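Local coordinates for protein butyryl-CoA dehydrogenase (Marinomonas mediterranea, PDB 6CXT) that is a flavoprotein of the acyl-CoA dehydrogenase family, holding flavin-adenine dinucleotide in a fold of two helical domains with a beta domain between them, at residues Phe33-Asp36 with Asn37-Leu41; Glu11-Glu14 with His15-Phe19; Thr105-His108 with Gln109-Asp113. All coordinates share one frame; numbering follows the deposited sequence.

Contact 1: residues Phe33-Asp36 with Asn37-Leu41; sequences FPRD and NWNAL
Phe33 and Trp38 make the apolar contact where the chain enters helix 35-44. The far end of the phenylalanine, CZ, touches Trp38 CE3 at 3.6 Å, so that the indole comes to the edge of the Phe33 ring. The planes lie 56° apart, an oblique pairing that is neither a stack nor a T. In Phe33, CG stands opposite the backbone N (chi1 179°), which carries the ring forward to the tryptophan at the start of the helix. The Arg35 guanidinium lies too far above the indole for more than a weak cation-pi attraction.

Backbone bonds start the helix: Trp38 N reaches Pro34 O at 2.9 Å in a nearly straight bond, and Asn39 N and Ala40 N repeat the step to Arg35 O and Asp36 O. Pro34 occupies the N-cap position and is also the centre of an inverse gamma turn, closed by Arg35 N to Phe33 O at 2.7 Å.

The polar side chains are joined through water. One water accepts a hydrogen bond from Arg35 NH1 (2.7 Å), at the edge of the guanidinium, and donates one to Asn39 OD1 at 2.8 Å. A second donates to Asp36 OD1 and accepts from Asn39 ND2 at 2.9 Å. Both ends of the Asn39 amide are thus held, which should fix its rotation. Arg35 bends at chi2 and chi3, and its CG passes 3.8 Å from Asn39 ND2.

Trp38 continues inward, where NE1 bonds to Gly117 O and the indole stacks on Phe47 and meets His90 edge-to-face. The arrangement is a helix N-terminus with proline at the N-cap position, entered through an inverse gamma turn, in the N-terminal domain of an acyl-CoA dehydrogenase fold, its one buried aromatic directed into the domain.

Contact 2: residues Glu11-Glu14 with His15-Phe19; sequences ELFE and HALRF
Glu14, Leu17 and His15 bury the most surface in this stretch of helix 7-19, and Leu17 also meets Phe13 one turn earlier. Its CD1 lies 3.6 Å from Phe13 CE2, while CG sits over one face of the ring, displaced toward the rim. With CG opposite the backbone N (chi1 -177°), the Phe13 ring is carried alongside Leu17. The same methyl, Leu17 CD1, also touches the carboxylate of Glu14, 3.8 Å from OE2, so it is flanked by an aromatic ring and an acid group.

The Glu14 side chain, with CG beside its own N and a bend at chi2, runs out across the helix axis and sets its carboxylate against Leu17. Its carbonyl O accepts from Arg18 N at 2.9 Å, and the aliphatic part of Arg18 folds over this oxygen, CG coming to 3.4 Å. The guanidinium approaches Glu11, but OE2 to NH1 is 4.2 Å, beyond a salt bridge; any attraction is probably only a general electrostatic one.

His15 touches backward through CB, 3.4 Å from Glu11 O, and its N bonds to that same oxygen. Its ring leads away, with the Arg18 guanidinium carbon near the ring plane at its edge.

Around the helix, Leu12 packs on Thr66 and Ile70, and Leu17 on Gln76, all of helix 64-77; Ala16 and His15 meet Phe44 of helix 35-44.

Contact 3: residues Thr105-His108 with Gln109-Asp113; sequences TLKH and QLLPD
Leu106 and Leu110, one turn apart, form the main apolar contact: Leu110 CD1 lies 3.6 Å from Leu106 CG and equally near its CD1, the two chains crossing at a slant. In Leu106, CG is turned opposite the backbone N (chi1 -161°), which carries its branches forward to the later leucine. Lys107 and Leu111 run side by side in the same direction, with Lys107 CB 3.8 Å from Leu111 CD1. The lysine's charged end goes elsewhere, to a salt bridge with Glu104 and a hydrogen bond with Tyr55.

Three helical backbone bonds cross the stretch, Gln109 N to Thr105 O, Leu110 N to Leu106 O (2.8 Å) and Leu111 N to Lys107 O (3.0 Å). The series then breaks, for Pro112 has no N-H to give; its ring carbon CD lies 3.2 Å from His108 O instead, and the helix kinks.

Leu110 and Leu111 pack on Ile98 of helix 81-101, and the Leu106-Leu110 pair also meets Val185 of strand 181-187. This is a proline-kinked amphipathic helix whose leucines join the N-terminal helical domain to the beta domain of the acyl-CoA dehydrogenase fold.

How the contacts relate
Each contact is local to one helix of the N-terminal domain, contact 1 including the residues that lead into it; the chain order is 2, 1, 3. Contacts 1 and 2 lie at the surface, whereas contact 3 is partly buried. Only contacts 1 and 2 touch: Phe19 CE2 packs against Leu41 CD2 at 3.6 Å, joining helices 7-19 and 35-44. Contact 3 stays apart, about 7 Å from contact 1 at the nearest atoms, yet both pack on helix 81-101. Their chemistry differs with place: water bridges at a helix start in contact 1; a leucine between a ring and a carboxylate, with Glu11 and Arg18 beyond salt-bridge distance, in contact 2; leucine packing before a proline kink in contact 3.

Contact 1: residues Phe33-Asp36 with Asn37-Leu41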
loop_
_atom_site.group_PDB
_atom_site.type_symbol
_atom_site.label_atom_id
_atom_site.label_comp_id
_atom_site.label_asym_id
_atom_site.label_seq_id
_atom_site.Cartn_x
_atom_site.Cartn_y
_atom_site.Cartn_z
ATOM N N PHE B 33 37.158 -2.820 -9.490
ATOM C CA PHE B 33 36.895 -1.863 -8.419
ATOM C C PHE B 33 37.398 -0.464 -8.782
ATOM O O PHE B 33 38.515 -0.337 -9.239
ATOM C CB PHE B 33 37.545 -2.358 -7.124
ATOM C CG PHE B 33 37.349 -1.418 -5.983
ATOM C CD1 PHE B 33 36.072 -1.233 -5.442
ATOM C CD2 PHE B 33 38.425 -0.728 -5.449
ATOM C CE1 PHE B 33 35.890 -0.330 -4.406
ATOM C CE2 PHE B 33 38.247 0.179 -4.410
ATOM C CZ PHE B 33 36.978 0.370 -3.891
ATOM N N PRO B 34 36.579 0.595 -8.596
ATOM C CA PRO B 34 37.046 1.919 -8.996
ATOM C C PRO B 34 38.000 2.497 -7.966
ATOM O O PRO B 34 37.691 3.417 -7.185
ATOM C CB PRO B 34 35.742 2.741 -9.108
ATOM C CG PRO B 34 34.809 2.044 -8.162
ATOM C CD PRO B 34 35.106 0.592 -8.392
ATOM N N ARG B 35 39.211 1.966 -7.981
ATOM C CA ARG B 35 40.197 2.374 -6.990
ATOM C C ARG B 35 40.537 3.866 -7.064
ATOM O O ARG B 35 40.710 4.520 -6.021
ATOM C CB ARG B 35 41.472 1.483 -7.142
ATOM C CG ARG B 35 42.618 1.916 -6.203
ATOM C CD ARG B 35 42.416 1.559 -4.738
ATOM N NE ARG B 35 42.273 0.106 -4.584
ATOM C CZ ARG B 35 42.473 -0.567 -3.451
ATOM N NH1 ARG B 35 42.899 0.070 -2.359
ATOM N NH2 ARG B 35 42.266 -1.885 -3.437
ATOM N N ASP B 36 40.600 4.431 -8.278
ATOM C CA ASP B 36 40.927 5.846 -8.352
ATOM C C ASP B 36 39.844 6.712 -7.674
ATOM O O ASP B 36 40.170 7.694 -6.988
ATOM C CB ASP B 36 41.122 6.304 -9.793
ATOM C CG ASP B 36 42.426 5.801 -10.388
ATOM O OD1 ASP B 36 43.395 5.590 -9.619
ATOM O OD2 ASP B 36 42.472 5.579 -11.615
ATOM N N ASN B 37 38.574 6.373 -7.913
ATOM C CA ASN B 37 37.477 7.100 -7.254
ATOM C C ASN B 37 37.458 6.879 -5.744
ATOM O O ASN B 37 37.187 7.800 -5.016
ATOM C CB ASN B 37 36.119 6.767 -7.908
ATOM C CG ASN B 37 35.984 7.401 -9.292
ATOM O OD1 ASN B 37 36.739 8.322 -9.646
ATOM N ND2 ASN B 37 35.067 6.902 -10.078
ATOM N N TRP B 38 37.702 5.649 -5.296
ATOM C CA TRP B 38 37.905 5.373 -3.859
ATOM C C TRP B 38 38.963 6.343 -3.272
ATOM O O TRP B 38 38.707 7.058 -2.286
ATOM C CB TRP B 38 38.296 3.898 -3.677
ATOM C CG TRP B 38 38.646 3.581 -2.255
ATOM C CD1 TRP B 38 39.879 3.727 -1.678
ATOM C CD2 TRP B 38 37.764 3.086 -1.239
ATOM N NE1 TRP B 38 39.821 3.356 -0.345
ATOM C CE2 TRP B 38 38.538 2.944 -0.054
ATOM C CE3 TRP B 38 36.399 2.682 -1.233
ATOM C CZ2 TRP B 38 37.999 2.439 1.161
ATOM C CZ3 TRP B 38 35.846 2.194 -0.058
ATOM C CH2 TRP B 38 36.663 2.080 1.158
ATOM N N ASN B 39 40.136 6.437 -3.915
ATOM C CA ASN B 39 41.203 7.322 -3.417
ATOM C C ASN B 39 40.791 8.803 -3.468
ATOM O O ASN B 39 41.102 9.561 -2.547
ATOM C CB ASN B 39 42.548 7.085 -4.177
ATOM C CG ASN B 39 43.107 5.684 -3.941
ATOM O OD1 ASN B 39 42.806 5.051 -2.931
ATOM N ND2 ASN B 39 43.911 5.192 -4.884
ATOM N N ALA B 40 40.026 9.186 -4.497
ATOM C CA ALA B 40 39.499 10.551 -4.554
ATOM C C ALA B 40 38.566 10.875 -3.384
ATOM O O ALA B 40 38.657 11.962 -2.768
ATOM C CB ALA B 40 38.865 10.854 -5.897
ATOM N N LEU B 41 37.689 9.923 -3.051
ATOM C CA LEU B 41 36.861 10.062 -1.846
ATOM C C LEU B 41 37.728 10.139 -0.575
ATOM O O LEU B 41 37.425 10.905 0.320
ATOM C CB LEU B 41 35.889 8.855 -1.709
ATOM C CG LEU B 41 34.661 8.975 -2.628
ATOM C CD1 LEU B 41 34.017 7.606 -2.837
ATOM C CD2 LEU B 41 33.650 9.992 -2.055
HETATM O O HOH W 1 43.457 2.639 -1.676
HETATM O O HOH W 2 44.410 6.811 -7.280
#

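Contact 2: residues Glu11-Glu14 with His15-Phe19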
loop_
_atom_site.group_PDB
_atom_site.type_symbol
_atom_site.label_atom_id
_atom_site.label_comp_id
_atom_site.label_asym_id
_atom_site.label_seq_id
_atom_site.Cartn_x
_atom_site.Cartn_y
_atom_site.Cartn_z
ATOM N N GLU B 11 28.340 24.899 4.231
ATOM C CA GLU B 11 29.506 24.942 3.379
ATOM C C GLU B 11 30.025 23.530 3.036
ATOM O O GLU B 11 30.355 23.234 1.872
ATOM C CB GLU B 11 30.619 25.818 4.010
ATOM C CG GLU B 11 31.710 26.207 3.025
ATOM C CD GLU B 11 31.157 26.443 1.623
ATOM O OE1 GLU B 11 30.328 27.379 1.476
ATOM O OE2 GLU B 11 31.522 25.670 0.689
ATOM N N LEU B 12 30.109 22.691 4.054
ATOM C CA LEU B 12 30.532 21.313 3.874
ATOM C C LEU B 12 29.561 20.557 2.967
ATOM O O LEU B 12 29.975 19.769 2.119
ATOM C CB LEU B 12 30.650 20.632 5.232
ATOM C CG LEU B 12 31.866 21.086 6.054
ATOM C CD1 LEU B 12 31.606 20.872 7.536
ATOM C CD2 LEU B 12 33.133 20.372 5.595
ATOM N N PHE B 13 28.261 20.806 3.143
ATOM C CA PHE B 13 27.269 20.162 2.301
ATOM C C PHE B 13 27.435 20.596 0.857
ATOM O O PHE B 13 27.442 19.769 -0.069
ATOM C CB PHE B 13 25.877 20.495 2.813
ATOM C CG PHE B 13 24.767 19.812 2.054
ATOM C CD1 PHE B 13 24.543 18.413 2.186
ATOM C CD2 PHE B 13 23.899 20.556 1.254
ATOM C CE1 PHE B 13 23.478 17.812 1.526
ATOM C CE2 PHE B 13 22.818 19.941 0.565
ATOM C CZ PHE B 13 22.614 18.579 0.697
ATOM N N GLU B 14 27.610 21.891 0.636
ATOM C CA GLU B 14 27.813 22.356 -0.741
ATOM C C GLU B 14 29.088 21.767 -1.325
ATOM O O GLU B 14 29.125 21.431 -2.516
ATOM C CB GLU B 14 27.875 23.891 -0.813
ATOM C CG GLU B 14 26.522 24.586 -0.614
ATOM C CD GLU B 14 25.399 24.027 -1.496
ATOM O OE1 GLU B 14 24.297 23.739 -0.942
ATOM O OE2 GLU B 14 25.616 23.873 -2.736
ATOM N N HIS B 15 30.111 21.623 -0.483
ATOM C CA HIS B 15 31.403 21.031 -0.915
ATOM C C HIS B 15 31.170 19.568 -1.387
ATOM O O HIS B 15 31.584 19.180 -2.498
ATOM C CB HIS B 15 32.449 21.189 0.223
ATOM C CG HIS B 15 33.824 20.678 -0.100
ATOM N ND1 HIS B 15 34.470 20.933 -1.297
ATOM C CD2 HIS B 15 34.693 19.940 0.644
ATOM C CE1 HIS B 15 35.662 20.353 -1.286
ATOM N NE2 HIS B 15 35.828 19.758 -0.117
ATOM N N ALA B 16 30.425 18.795 -0.580
ATOM C CA ALA B 16 29.990 17.435 -0.984
ATOM C C ALA B 16 29.209 17.394 -2.285
ATOM O O ALA B 16 29.440 16.520 -3.128
ATOM C CB ALA B 16 29.199 16.772 0.129
ATOM N N LEU B 17 28.252 18.313 -2.450
ATOM C CA LEU B 17 27.503 18.396 -3.720
ATOM C C LEU B 17 28.368 18.682 -4.929
ATOM O O LEU B 17 28.174 18.105 -6.009
ATOM C CB LEU B 17 26.374 19.430 -3.654
ATOM C CG LEU B 17 25.173 19.099 -2.763
ATOM C CD1 LEU B 17 24.220 20.293 -2.769
ATOM C CD2 LEU B 17 24.456 17.821 -3.168
ATOM N N ARG B 18 29.337 19.579 -4.769
ATOM C CA ARG B 18 30.257 19.864 -5.865
ATOM C C ARG B 18 31.216 18.697 -6.147
ATOM O O ARG B 18 31.555 18.438 -7.290
ATOM C CB ARG B 18 31.065 21.134 -5.554
ATOM C CG ARG B 18 30.273 22.447 -5.520
ATOM C CD ARG B 18 31.098 23.616 -4.914
ATOM N NE ARG B 18 32.562 23.374 -4.934
ATOM C CZ ARG B 18 33.386 23.354 -3.866
ATOM N NH1 ARG B 18 32.929 23.606 -2.634
ATOM N NH2 ARG B 18 34.691 23.104 -4.038
ATOM N N PHE B 19 31.640 17.983 -5.114
ATOM C CA PHE B 19 32.579 16.871 -5.290
ATOM C C PHE B 19 32.081 15.756 -6.212
ATOM O O PHE B 19 32.860 15.272 -7.008
ATOM C CB PHE B 19 33.070 16.325 -3.962
ATOM C CG PHE B 19 34.035 15.191 -4.096
ATOM C CD1 PHE B 19 35.398 15.438 -4.352
ATOM C CD2 PHE B 19 33.592 13.865 -3.971
ATOM C CE1 PHE B 19 36.289 14.369 -4.488
ATOM C CE2 PHE B 19 34.483 12.802 -4.120
ATOM C CZ PHE B 19 35.823 13.059 -4.360
#

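Contact 3: residues Thr105-His108 with Gln109-Asp113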
loop_
_atom_site.group_PDB
_atom_site.type_symbol
_atom_site.label_atom_id
_atom_site.label_comp_id
_atom_site.label_asym_id
_atom_site.label_seq_id
_atom_site.Cartn_x
_atom_site.Cartn_y
_atom_site.Cartn_z
ATOM N N THR B 105 47.012 1.236 21.139
ATOM C CA THR B 105 48.039 0.835 20.176
ATOM C C THR B 105 47.411 0.396 18.836
ATOM O O THR B 105 47.833 0.840 17.753
ATOM C CB THR B 105 49.085 -0.160 20.779
ATOM O OG1 THR B 105 48.457 -1.380 21.190
ATOM C CG2 THR B 105 49.732 0.478 22.022
ATOM N N LEU B 106 46.376 -0.437 18.923
ATOM C CA LEU B 106 45.611 -0.815 17.721
ATOM C C LEU B 106 45.051 0.423 16.966
ATOM O O LEU B 106 45.269 0.565 15.742
ATOM C CB LEU B 106 44.552 -1.882 18.042
ATOM C CG LEU B 106 44.042 -2.654 16.800
ATOM C CD1 LEU B 106 45.043 -3.627 16.181
ATOM C CD2 LEU B 106 42.772 -3.391 17.150
ATOM N N LYS B 107 44.445 1.360 17.702
ATOM C CA LYS B 107 43.951 2.592 17.097
ATOM C C LYS B 107 45.012 3.423 16.360
ATOM O O LYS B 107 44.783 3.839 15.216
ATOM C CB LYS B 107 43.165 3.441 18.087
ATOM C CG LYS B 107 41.931 2.728 18.605
ATOM C CD LYS B 107 41.091 3.608 19.489
ATOM C CE LYS B 107 41.824 4.032 20.744
ATOM N NZ LYS B 107 40.884 4.450 21.818
ATOM N N HIS B 108 46.173 3.655 16.994
ATOM C CA HIS B 108 47.279 4.350 16.310
ATOM C C HIS B 108 47.869 3.565 15.164
ATOM O O HIS B 108 48.270 4.150 14.158
ATOM C CB HIS B 108 48.360 4.819 17.305
ATOM C CG HIS B 108 47.932 6.028 18.070
ATOM N ND1 HIS B 108 47.533 5.971 19.390
ATOM C CD2 HIS B 108 47.750 7.311 17.675
ATOM C CE1 HIS B 108 47.181 7.182 19.790
ATOM N NE2 HIS B 108 47.289 8.009 18.764
ATOM N N GLN B 109 47.888 2.249 15.288
ATOM C CA GLN B 109 48.377 1.408 14.196
ATOM C C GLN B 109 47.431 1.429 12.965
ATOM O O GLN B 109 47.889 1.549 11.831
ATOM C CB GLN B 109 48.524 -0.014 14.687
ATOM C CG GLN B 109 49.332 -0.940 13.790
ATOM C CD GLN B 109 49.375 -2.357 14.364
ATOM O OE1 GLN B 109 49.766 -2.557 15.522
ATOM N NE2 GLN B 109 48.940 -3.346 13.568
ATOM N N LEU B 110 46.124 1.336 13.199
ATOM C CA LEU B 110 45.171 1.080 12.108
ATOM C C LEU B 110 44.483 2.298 11.544
ATOM O O LEU B 110 44.321 2.380 10.336
ATOM C CB LEU B 110 44.119 0.050 12.528
ATOM C CG LEU B 110 44.557 -1.324 12.995
ATOM C CD1 LEU B 110 43.384 -2.227 13.296
ATOM C CD2 LEU B 110 45.467 -1.989 11.989
ATOM N N LEU B 111 44.066 3.229 12.402
ATOM C CA LEU B 111 43.227 4.349 11.957
ATOM C C LEU B 111 43.834 5.328 10.963
ATOM O O LEU B 111 43.104 5.831 10.103
ATOM C CB LEU B 111 42.544 5.084 13.123
ATOM C CG LEU B 111 41.521 4.255 13.903
ATOM C CD1 LEU B 111 41.154 4.915 15.225
ATOM C CD2 LEU B 111 40.260 4.041 13.042
ATOM N N PRO B 112 45.158 5.632 11.067
ATOM C CA PRO B 112 45.625 6.562 10.068
ATOM C C PRO B 112 45.385 6.141 8.621
ATOM O O PRO B 112 45.071 6.999 7.825
ATOM C CB PRO B 112 47.149 6.676 10.370
ATOM C CG PRO B 112 47.165 6.597 11.888
ATOM C CD PRO B 112 46.175 5.451 12.152
ATOM N N ASP B 113 45.562 4.868 8.281
ATOM C CA ASP B 113 45.420 4.441 6.873
ATOM C C ASP B 113 43.940 4.108 6.554
ATOM O O ASP B 113 43.528 4.198 5.401
ATOM C CB ASP B 113 46.255 3.205 6.525
ATOM C CG ASP B 113 47.766 3.490 6.428
ATOM O OD1 ASP B 113 48.213 4.654 6.295
ATOM O OD2 ASP B 113 48.489 2.485 6.464
#